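Local coordinates for chromosome segregation protein smc (Pyrococcus furiosus, PDB 3KTA), which is probably required for chromosome condensation and partitioning, here as the C-terminal part of the ABC-type ATPase head of SMC, at residues 68-79 against 90-99; 79-89 against 110-120. All coordinates share one frame; numbering follows the deposited sequence.

Contact 1: 68-79 against 90-99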
loop_
_atom_site.group_PDB
_atom_site.type_symbol
_atom_site.label_atom_id
_atom_site.label_comp_id
_atom_site.label_asym_id
_atom_site.label_seq_id
_atom_site.Cartn_x
_atom_site.Cartn_y
_atom_site.Cartn_z
ATOM N N GLY B 68 16.129 -7.231 6.140
ATOM C CA GLY B 68 16.251 -6.884 4.734
ATOM C C GLY B 68 15.888 -8.043 3.821
ATOM O O GLY B 68 15.184 -7.870 2.828
ATOM N N GLU B 69 16.379 -9.229 4.153
ATOM C CA GLU B 69 16.062 -10.420 3.371
ATOM C C GLU B 69 14.558 -10.703 3.372
ATOM O O GLU B 69 13.976 -11.023 2.326
ATOM C CB GLU B 69 16.856 -11.624 3.892
ATOM C CG GLU B 69 18.332 -11.529 3.533
ATOM C CD GLU B 69 19.188 -12.581 4.205
ATOM O OE1 GLU B 69 18.777 -13.112 5.258
ATOM O OE2 GLU B 69 20.277 -12.869 3.667
ATOM N N LYS B 70 13.925 -10.583 4.536
ATOM C CA LYS B 70 12.475 -10.772 4.627
ATOM C C LYS B 70 11.709 -9.777 3.754
ATOM O O LYS B 70 10.740 -10.162 3.054
ATOM C CB LYS B 70 12.001 -10.656 6.079
ATOM C CG LYS B 70 12.440 -11.806 6.966
ATOM C CD LYS B 70 12.117 -11.483 8.419
ATOM C CE LYS B 70 12.673 -12.523 9.377
ATOM N NZ LYS B 70 11.929 -13.786 9.201
ATOM N N ALA B 71 12.141 -8.514 3.780
ATOM C CA ALA B 71 11.476 -7.450 3.023
ATOM C C ALA B 71 11.596 -7.717 1.540
ATOM O O ALA B 71 10.618 -7.613 0.812
ATOM C CB ALA B 71 12.067 -6.087 3.359
ATOM N N LEU B 72 12.791 -8.081 1.097
ATOM C CA LEU B 72 12.995 -8.352 -0.326
ATOM C C LEU B 72 12.186 -9.542 -0.807
ATOM O O LEU B 72 11.650 -9.536 -1.907
ATOM C CB LEU B 72 14.466 -8.570 -0.642
ATOM C CG LEU B 72 15.297 -7.295 -0.606
ATOM C CD1 LEU B 72 16.760 -7.600 -0.911
ATOM C CD2 LEU B 72 14.741 -6.246 -1.572
ATOM N N THR B 73 12.091 -10.565 0.033
ATOM C CA THR B 73 11.321 -11.743 -0.313
ATOM C C THR B 73 9.834 -11.392 -0.449
ATOM O O THR B 73 9.173 -11.798 -1.412
ATOM C CB THR B 73 11.531 -12.850 0.748
ATOM O OG1 THR B 73 12.926 -13.179 0.798
ATOM C CG2 THR B 73 10.754 -14.092 0.380
ATOM N N ALA B 74 9.323 -10.633 0.522
ATOM C CA ALA B 74 7.938 -10.162 0.530
ATOM C C ALA B 74 7.664 -9.267 -0.675
ATOM O O ALA B 74 6.613 -9.378 -1.304
ATOM C CB ALA B 74 7.642 -9.407 1.813
ATOM N N LEU B 75 8.607 -8.384 -0.983
ATOM C CA LEU B 75 8.427 -7.483 -2.122
ATOM C C LEU B 75 8.385 -8.242 -3.447
ATOM O O LEU B 75 7.577 -7.939 -4.334
ATOM C CB LEU B 75 9.501 -6.399 -2.135
ATOM C CG LEU B 75 9.260 -5.313 -1.089
ATOM C CD1 LEU B 75 10.501 -4.471 -0.870
ATOM C CD2 LEU B 75 8.072 -4.438 -1.494
ATOM N N ALA B 76 9.241 -9.243 -3.580
ATOM C CA ALA B 76 9.239 -10.049 -4.796
ATOM C C ALA B 76 7.890 -10.728 -4.971
ATOM O O ALA B 76 7.393 -10.858 -6.076
ATOM C CB ALA B 76 10.363 -11.083 -4.757
ATOM N N PHE B 77 7.279 -11.141 -3.862
ATOM C CA PHE B 77 5.972 -11.770 -3.925
ATOM C C PHE B 77 4.870 -10.791 -4.349
ATOM O O PHE B 77 4.053 -11.092 -5.224
ATOM C CB PHE B 77 5.656 -12.404 -2.561
ATOM C CG PHE B 77 4.385 -13.185 -2.534
ATOM C CD1 PHE B 77 4.238 -14.337 -3.288
ATOM C CD2 PHE B 77 3.333 -12.775 -1.729
ATOM C CE1 PHE B 77 3.066 -15.057 -3.262
ATOM C CE2 PHE B 77 2.150 -13.502 -1.695
ATOM C CZ PHE B 77 2.023 -14.648 -2.458
ATOM N N VAL B 78 4.853 -9.617 -3.738
ATOM C CA VAL B 78 3.854 -8.598 -4.063
ATOM C C VAL B 78 3.946 -8.237 -5.544
ATOM O O VAL B 78 2.934 -8.175 -6.264
ATOM C CB VAL B 78 4.068 -7.327 -3.226
ATOM C CG1 VAL B 78 3.185 -6.163 -3.764
ATOM C CG2 VAL B 78 3.771 -7.600 -1.762
ATOM N N PHE B 79 5.172 -8.001 -5.994
ATOM C CA PHE B 79 5.387 -7.631 -7.392
ATOM C C PHE B 79 5.139 -8.757 -8.395
ATOM O O PHE B 79 4.792 -8.482 -9.548
ATOM C CB PHE B 79 6.745 -6.943 -7.561
ATOM C CG PHE B 79 6.724 -5.506 -7.118
ATOM C CD1 PHE B 79 6.324 -4.513 -8.004
ATOM C CD2 PHE B 79 7.007 -5.156 -5.821
ATOM C CE1 PHE B 79 6.265 -3.188 -7.619
ATOM C CE2 PHE B 79 6.941 -3.824 -5.417
ATOM C CZ PHE B 79 6.569 -2.840 -6.328
ATOM N N TYR B 90 -1.240 0.729 -5.215
ATOM C CA TYR B 90 -0.499 0.143 -4.101
ATOM C C TYR B 90 -0.152 1.279 -3.171
ATOM O O TYR B 90 0.174 2.374 -3.633
ATOM C CB TYR B 90 0.793 -0.551 -4.600
ATOM C CG TYR B 90 0.444 -1.751 -5.431
ATOM C CD1 TYR B 90 0.054 -1.605 -6.755
ATOM C CD2 TYR B 90 0.440 -3.034 -4.879
ATOM C CE1 TYR B 90 -0.339 -2.693 -7.512
ATOM C CE2 TYR B 90 0.060 -4.135 -5.638
ATOM C CZ TYR B 90 -0.322 -3.958 -6.945
ATOM O OH TYR B 90 -0.719 -5.027 -7.701
ATOM N N LEU B 91 -0.246 1.023 -1.872
ATOM C CA LEU B 91 0.151 1.997 -0.862
ATOM C C LEU B 91 1.223 1.345 -0.027
ATOM O O LEU B 91 0.997 0.296 0.569
ATOM C CB LEU B 91 -1.040 2.382 0.005
ATOM C CG LEU B 91 -0.721 3.247 1.222
ATOM C CD1 LEU B 91 -0.221 4.623 0.821
ATOM C CD2 LEU B 91 -1.998 3.377 2.030
ATOM N N PHE B 92 2.418 1.927 -0.050
ATOM C CA PHE B 92 3.563 1.355 0.645
ATOM C C PHE B 92 4.061 2.389 1.649
ATOM O O PHE B 92 4.475 3.475 1.260
ATOM C CB PHE B 92 4.720 1.104 -0.328
ATOM C CG PHE B 92 4.500 -0.002 -1.330
ATOM C CD1 PHE B 92 3.587 -1.029 -1.113
ATOM C CD2 PHE B 92 5.277 -0.031 -2.482
ATOM C CE1 PHE B 92 3.435 -2.056 -2.052
ATOM C CE2 PHE B 92 5.138 -1.041 -3.430
ATOM C CZ PHE B 92 4.220 -2.063 -3.218
ATOM N N ASP B 93 4.073 2.044 2.932
ATOM C CA ASP B 93 4.540 2.970 3.977
ATOM C C ASP B 93 5.894 2.541 4.576
ATOM O O ASP B 93 5.957 1.611 5.377
ATOM C CB ASP B 93 3.486 3.030 5.079
ATOM C CG ASP B 93 3.697 4.186 6.044
ATOM O OD1 ASP B 93 4.798 4.790 6.055
ATOM O OD2 ASP B 93 2.736 4.497 6.778
ATOM N N GLU B 94 6.965 3.219 4.165
ATOM C CA GLU B 94 8.321 2.941 4.639
ATOM C C GLU B 94 8.711 1.458 4.519
ATOM O O GLU B 94 9.232 0.845 5.450
ATOM C CB GLU B 94 8.556 3.535 6.035
ATOM C CG GLU B 94 8.381 5.034 6.049
ATOM C CD GLU B 94 8.838 5.684 7.333
ATOM O OE1 GLU B 94 8.099 6.549 7.846
ATOM O OE2 GLU B 94 9.954 5.356 7.827
ATOM N N ILE B 95 8.491 0.915 3.324
ATOM C CA ILE B 95 8.765 -0.492 3.039
ATOM C C ILE B 95 10.252 -0.713 2.838
ATOM O O ILE B 95 10.695 -1.852 2.749
ATOM C CB ILE B 95 8.010 -1.011 1.791
ATOM C CG1 ILE B 95 8.299 -0.119 0.568
ATOM C CG2 ILE B 95 6.510 -1.120 2.078
ATOM C CD1 ILE B 95 8.340 -0.862 -0.748
ATOM N N ASP B 96 11.004 0.386 2.759
ATOM C CA ASP B 96 12.440 0.324 2.508
ATOM C C ASP B 96 13.264 0.284 3.780
ATOM O O ASP B 96 14.500 0.275 3.733
ATOM C CB ASP B 96 12.898 1.467 1.577
ATOM C CG ASP B 96 12.149 2.782 1.807
ATOM O OD1 ASP B 96 11.475 2.949 2.832
ATOM O OD2 ASP B 96 12.283 3.679 0.954
ATOM N N ALA B 97 12.598 0.239 4.929
ATOM C CA ALA B 97 13.325 0.084 6.188
ATOM C C ALA B 97 14.207 -1.177 6.159
ATOM O O ALA B 97 13.820 -2.217 5.620
ATOM C CB ALA B 97 12.358 0.028 7.367
ATOM N N HIS B 98 15.403 -1.070 6.722
ATOM C CA HIS B 98 16.292 -2.225 6.852
ATOM C C HIS B 98 16.948 -2.660 5.540
ATOM O O HIS B 98 17.624 -3.687 5.497
ATOM C CB HIS B 98 15.554 -3.407 7.497
ATOM C CG HIS B 98 14.693 -3.007 8.655
ATOM N ND1 HIS B 98 13.410 -3.483 8.833
ATOM C CD2 HIS B 98 14.919 -2.147 9.678
ATOM C CE1 HIS B 98 12.890 -2.945 9.924
ATOM N NE2 HIS B 98 13.784 -2.127 10.451
ATOM N N LEU B 99 16.765 -1.878 4.479
ATOM C CA LEU B 99 17.423 -2.181 3.211
ATOM C C LEU B 99 18.484 -1.142 2.908
ATOM O O LEU B 99 18.283 0.049 3.153
ATOM C CB LEU B 99 16.419 -2.205 2.055
ATOM C CG LEU B 99 15.361 -3.307 2.053
ATOM C CD1 LEU B 99 14.319 -3.023 0.979
ATOM C CD2 LEU B 99 16.008 -4.649 1.828
HETATM O O HOH W 1 18.610 -6.006 6.969
#

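Contact 2: 79-89 against 110-120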
loop_
_atom_site.group_PDB
_atom_site.type_symbol
_atom_site.label_atom_id
_atom_site.label_comp_id
_atom_site.label_asym_id
_atom_site.label_seq_id
_atom_site.Cartn_x
_atom_site.Cartn_y
_atom_site.Cartn_z
ATOM N N PHE B 79 5.172 -8.001 -5.994
ATOM C CA PHE B 79 5.387 -7.631 -7.392
ATOM C C PHE B 79 5.139 -8.757 -8.395
ATOM O O PHE B 79 4.792 -8.482 -9.548
ATOM C CB PHE B 79 6.745 -6.943 -7.561
ATOM C CG PHE B 79 6.724 -5.506 -7.118
ATOM C CD1 PHE B 79 6.324 -4.513 -8.004
ATOM C CD2 PHE B 79 7.007 -5.156 -5.821
ATOM C CE1 PHE B 79 6.265 -3.188 -7.619
ATOM C CE2 PHE B 79 6.941 -3.824 -5.417
ATOM C CZ PHE B 79 6.569 -2.840 -6.328
ATOM N N ALA B 80 5.286 -10.014 -7.957
ATOM C CA ALA B 80 4.974 -11.173 -8.797
ATOM C C ALA B 80 3.477 -11.205 -9.091
ATOM O O ALA B 80 3.049 -11.485 -10.212
ATOM C CB ALA B 80 5.418 -12.488 -8.094
ATOM N N ILE B 81 2.680 -10.911 -8.068
ATOM C CA ILE B 81 1.249 -10.786 -8.248
ATOM C C ILE B 81 0.928 -9.582 -9.141
ATOM O O ILE B 81 0.125 -9.677 -10.059
ATOM C CB ILE B 81 0.542 -10.642 -6.883
ATOM C CG1 ILE B 81 0.814 -11.884 -6.037
ATOM C CG2 ILE B 81 -0.956 -10.470 -7.079
ATOM C CD1 ILE B 81 0.303 -11.772 -4.594
ATOM N N GLN B 82 1.553 -8.446 -8.852
ATOM C CA GLN B 82 1.245 -7.221 -9.583
ATOM C C GLN B 82 1.469 -7.410 -11.077
ATOM O O GLN B 82 0.702 -6.907 -11.898
ATOM C CB GLN B 82 2.099 -6.058 -9.059
ATOM C CG GLN B 82 1.666 -4.681 -9.587
ATOM C CD GLN B 82 2.295 -4.334 -10.914
ATOM O OE1 GLN B 82 3.302 -4.928 -11.326
ATOM N NE2 GLN B 82 1.714 -3.349 -11.593
ATOM N N LYS B 83 2.541 -8.111 -11.431
ATOM C CA LYS B 83 2.876 -8.311 -12.842
ATOM C C LYS B 83 1.782 -9.126 -13.539
ATOM O O LYS B 83 1.423 -8.849 -14.695
ATOM C CB LYS B 83 4.249 -8.983 -12.992
ATOM C CG LYS B 83 4.624 -9.321 -14.453
ATOM C CD LYS B 83 6.098 -9.702 -14.576
ATOM C CE LYS B 83 6.449 -10.158 -16.002
ATOM N NZ LYS B 83 5.648 -11.365 -16.393
ATOM N N PHE B 84 1.243 -10.118 -12.831
ATOM C CA PHE B 84 0.198 -10.970 -13.390
ATOM C C PHE B 84 -1.152 -10.265 -13.460
ATOM O O PHE B 84 -1.882 -10.393 -14.451
ATOM C CB PHE B 84 0.050 -12.242 -12.561
ATOM C CG PHE B 84 -1.108 -13.094 -12.990
ATOM C CD1 PHE B 84 -1.040 -13.838 -14.158
ATOM C CD2 PHE B 84 -2.269 -13.121 -12.240
ATOM C CE1 PHE B 84 -2.115 -14.616 -14.561
ATOM C CE2 PHE B 84 -3.350 -13.899 -12.634
ATOM C CZ PHE B 84 -3.265 -14.643 -13.797
ATOM N N LYS B 85 -1.489 -9.542 -12.396
ATOM C CA LYS B 85 -2.752 -8.838 -12.320
ATOM C C LYS B 85 -2.569 -7.489 -11.622
ATOM O O LYS B 85 -2.654 -7.398 -10.406
ATOM C CB LYS B 85 -3.779 -9.680 -11.553
ATOM C CG LYS B 85 -5.149 -9.033 -11.458
ATOM C CD LYS B 85 -6.140 -9.892 -10.683
ATOM N N PRO B 86 -2.309 -6.433 -12.393
ATOM C CA PRO B 86 -1.995 -5.153 -11.750
ATOM C C PRO B 86 -3.186 -4.633 -10.951
ATOM O O PRO B 86 -4.273 -4.502 -11.521
ATOM C CB PRO B 86 -1.724 -4.223 -12.934
ATOM C CG PRO B 86 -1.273 -5.136 -14.034
ATOM C CD PRO B 86 -1.998 -6.442 -13.833
ATOM N N ALA B 87 -2.994 -4.344 -9.668
ATOM C CA ALA B 87 -4.062 -3.758 -8.862
ATOM C C ALA B 87 -4.208 -2.287 -9.225
ATOM O O ALA B 87 -3.277 -1.683 -9.753
ATOM C CB ALA B 87 -3.771 -3.913 -7.387
ATOM N N PRO B 88 -5.373 -1.696 -8.934
ATOM C CA PRO B 88 -5.546 -0.273 -9.262
ATOM C C PRO B 88 -4.460 0.591 -8.620
ATOM O O PRO B 88 -3.856 1.418 -9.318
ATOM C CB PRO B 88 -6.942 0.049 -8.712
ATOM C CG PRO B 88 -7.685 -1.271 -8.869
ATOM C CD PRO B 88 -6.633 -2.325 -8.482
ATOM N N PHE B 89 -4.184 0.375 -7.337
ATOM C CA PHE B 89 -3.124 1.144 -6.665
ATOM C C PHE B 89 -2.464 0.332 -5.565
ATOM O O PHE B 89 -3.048 -0.630 -5.065
ATOM C CB PHE B 89 -3.656 2.464 -6.094
ATOM C CG PHE B 89 -4.561 2.295 -4.916
ATOM C CD1 PHE B 89 -5.917 2.089 -5.104
ATOM C CD2 PHE B 89 -4.055 2.329 -3.619
ATOM C CE1 PHE B 89 -6.751 1.943 -4.012
ATOM C CE2 PHE B 89 -4.884 2.187 -2.522
ATOM C CZ PHE B 89 -6.237 1.972 -2.728
ATOM N N LEU B 110 11.865 -1.203 -9.838
ATOM C CA LEU B 110 10.739 -2.113 -10.061
ATOM C C LEU B 110 9.410 -1.354 -9.909
ATOM O O LEU B 110 8.461 -1.583 -10.662
ATOM C CB LEU B 110 10.816 -3.277 -9.068
ATOM C CG LEU B 110 9.698 -4.319 -9.057
ATOM C CD1 LEU B 110 9.529 -4.938 -10.427
ATOM C CD2 LEU B 110 10.039 -5.368 -8.006
ATOM N N ILE B 111 9.335 -0.449 -8.938
ATOM C CA ILE B 111 8.160 0.418 -8.812
ATOM C C ILE B 111 7.955 1.276 -10.063
ATOM O O ILE B 111 6.847 1.329 -10.601
ATOM C CB ILE B 111 8.217 1.301 -7.539
ATOM C CG1 ILE B 111 7.945 0.458 -6.288
ATOM C CG2 ILE B 111 7.208 2.462 -7.626
ATOM C CD1 ILE B 111 8.456 1.098 -4.974
ATOM N N LYS B 112 9.026 1.908 -10.549
ATOM C CA LYS B 112 8.938 2.744 -11.745
ATOM C C LYS B 112 8.397 1.954 -12.943
ATOM O O LYS B 112 7.475 2.405 -13.629
ATOM C CB LYS B 112 10.310 3.334 -12.084
ATOM C CG LYS B 112 10.273 4.372 -13.196
ATOM C CD LYS B 112 9.699 5.667 -12.674
ATOM C CE LYS B 112 9.967 6.806 -13.629
ATOM N NZ LYS B 112 9.219 8.005 -13.222
ATOM N N GLU B 113 8.946 0.768 -13.182
ATOM C CA GLU B 113 8.477 -0.077 -14.284
ATOM C C GLU B 113 7.018 -0.490 -14.083
ATOM O O GLU B 113 6.190 -0.418 -15.012
ATOM C CB GLU B 113 9.358 -1.310 -14.429
ATOM C CG GLU B 113 8.912 -2.257 -15.539
ATOM C CD GLU B 113 9.047 -1.660 -16.923
ATOM O OE1 GLU B 113 9.777 -0.659 -17.081
ATOM O OE2 GLU B 113 8.430 -2.206 -17.868
ATOM N N SER B 114 6.697 -0.893 -12.859
ATOM C CA SER B 114 5.341 -1.366 -12.555
ATOM C C SER B 114 4.315 -0.247 -12.634
ATOM O O SER B 114 3.128 -0.513 -12.835
ATOM C CB SER B 114 5.290 -2.010 -11.162
ATOM O OG SER B 114 6.154 -3.128 -11.111
ATOM N N SER B 115 4.761 0.996 -12.458
ATOM C CA SER B 115 3.842 2.136 -12.454
ATOM C C SER B 115 3.248 2.419 -13.829
ATOM O O SER B 115 2.356 3.244 -13.962
ATOM C CB SER B 115 4.524 3.391 -11.890
ATOM O OG SER B 115 5.493 3.870 -12.802
ATOM N N LYS B 116 3.728 1.722 -14.853
ATOM C CA LYS B 116 3.065 1.789 -16.151
ATOM C C LYS B 116 1.669 1.160 -16.117
ATOM O O LYS B 116 0.818 1.507 -16.936
ATOM C CB LYS B 116 3.913 1.116 -17.233
ATOM C CG LYS B 116 5.262 1.782 -17.458
ATOM C CD LYS B 116 6.140 0.943 -18.389
ATOM C CE LYS B 116 7.494 1.599 -18.615
ATOM N NZ LYS B 116 8.372 0.781 -19.500
ATOM N N GLU B 117 1.442 0.245 -15.169
ATOM C CA GLU B 117 0.204 -0.545 -15.111
ATOM C C GLU B 117 -0.604 -0.363 -13.821
ATOM O O GLU B 117 -1.795 -0.672 -13.795
ATOM C CB GLU B 117 0.487 -2.045 -15.303
ATOM C CG GLU B 117 1.257 -2.396 -16.568
ATOM C CD GLU B 117 0.508 -2.023 -17.834
ATOM O OE1 GLU B 117 -0.723 -1.847 -17.772
ATOM O OE2 GLU B 117 1.155 -1.911 -18.895
ATOM N N SER B 118 0.040 0.118 -12.760
ATOM C CA SER B 118 -0.653 0.401 -11.501
ATOM C C SER B 118 -0.168 1.726 -10.927
ATOM O O SER B 118 0.957 2.149 -11.196
ATOM C CB SER B 118 -0.378 -0.699 -10.459
ATOM O OG SER B 118 -0.828 -1.969 -10.893
ATOM N N GLN B 119 -0.994 2.342 -10.084
ATOM C CA GLN B 119 -0.611 3.526 -9.336
ATOM C C GLN B 119 0.143 3.098 -8.069
ATOM O O GLN B 119 -0.232 2.118 -7.421
ATOM C CB GLN B 119 -1.875 4.305 -8.968
ATOM C CG GLN B 119 -1.653 5.528 -8.089
ATOM C CD GLN B 119 -2.974 6.251 -7.863
ATOM O OE1 GLN B 119 -3.965 5.631 -7.458
ATOM N NE2 GLN B 119 -3.007 7.545 -8.143
ATOM N N PHE B 120 1.203 3.825 -7.729
ATOM C CA PHE B 120 1.956 3.577 -6.503
ATOM C C PHE B 120 2.035 4.828 -5.661
ATOM O O PHE B 120 2.413 5.896 -6.170
ATOM C CB PHE B 120 3.380 3.099 -6.853
ATOM C CG PHE B 120 3.412 1.709 -7.370
ATOM C CD1 PHE B 120 3.169 1.442 -8.718
ATOM C CD2 PHE B 120 3.627 0.640 -6.504
ATOM C CE1 PHE B 120 3.184 0.143 -9.188
ATOM C CE2 PHE B 120 3.622 -0.657 -6.969
ATOM C CZ PHE B 120 3.394 -0.912 -8.307
HETATM O O HOH W 2 -4.167 -0.774 -12.734
#

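Contact 1: 68-79 against 90-99
The F92 ring is met at its edge, near its plane, by F79 CZ and V78 CG1. F79 CZ comes to 3.7 Å from F92 CE2. The two ring planes stand at 61° to each other, with centroids 5.9 Å apart. At the edge of the F79 ring, in plane, lies L75 O. V78 CG1 also reaches the Y90 ring obliquely. It can do this because CG1 is anti to the backbone N (chi1 169°).

Further along, L75 CD2 touches I95 CD1 at 3.7 Å. L99 sends CD2 back onto the helix, 3.7 Å from L72 CG and 3.5 Å from G68 O. G68 CA lies 3.6 Å from H98 O, and a side chain there would run into that carbonyl. One water accepts from G68 N and donates to H98 O.

The helix begins within what is, by sequence, probably the ABC signature motif. It is joined here to what are probably the Walker B strand and D-loop. E94, just after the strand, touches the bound AP5. Helix 68-79 runs nearly antiparallel to strand 90-93. Helix 4-27 packs on the helix at A76 and F79. Strand 119-123 pairs with strand 89-93, and a strand of the neighbouring chain continues the sheet at L91 and F92.

Contact 2: 79-89 against 110-120
F79 CB starts beside L110 CD2, which then sits over one face of the ring, 3.4 Å from F79 CG, in a CH-pi contact. F79 CD1 meets S114 OG at the ring edge, near its plane. F79 CE1 meets F120 CE2 at 3.7 Å, rim to rim, with the two planes only 6° apart. F79 CZ ends 3.6 Å from I111 CG1.

One turn on, Q82 bends at chi2 (-86°). This brings its amide to S118. Q82 NE2 gives S118 OG a nearly straight bond of 3.0 Å, in the amide plane. S118 OG in turn donates to A87 O at 2.7 Å, on a lone pair in the carbonyl plane, so the hydroxyl is gripped twice. An alanine here has no amide to give S118 OG a hydrogen, and the hydroxyl is likely to be freer to turn away from A87 O. P86 CB lies against the same hydroxyl.

Q119 N donates to P88 O at 3.1 Å and starts the parallel pairing of F89 with Q119. Helices 79-84 and 110-114 run nearly parallel, and helix 4-27 touches both A80 and L110. F120 stacks on Y90 of strand 89-93, and its strand pairs with one of the neighbouring chain.

From the N terminus, helix 4-27 and the hairpin 32-53 come before helix 67-84. Contact 1 then folds strand 89-93 and the following turns back along that helix, closing a loop of ten residues. Contact 2 starts where the segment 68-79 ends, at the shared F79, and its second segment takes in the end of helix 101-114 and the start of strand 119-123. It closes a loop of twenty residues. The segments alternate along the chain, so the two contacts cross. Strand 89-93, helix 101-114 and strand 119-123 form a beta-alpha-beta crossover. Both contacts reach its sheet, and a probable hydrogen bond from Y90 N to Q119 O (2.8 Å) joins them. Helix 67-84 is thus tied to both strands and to the crossover helix.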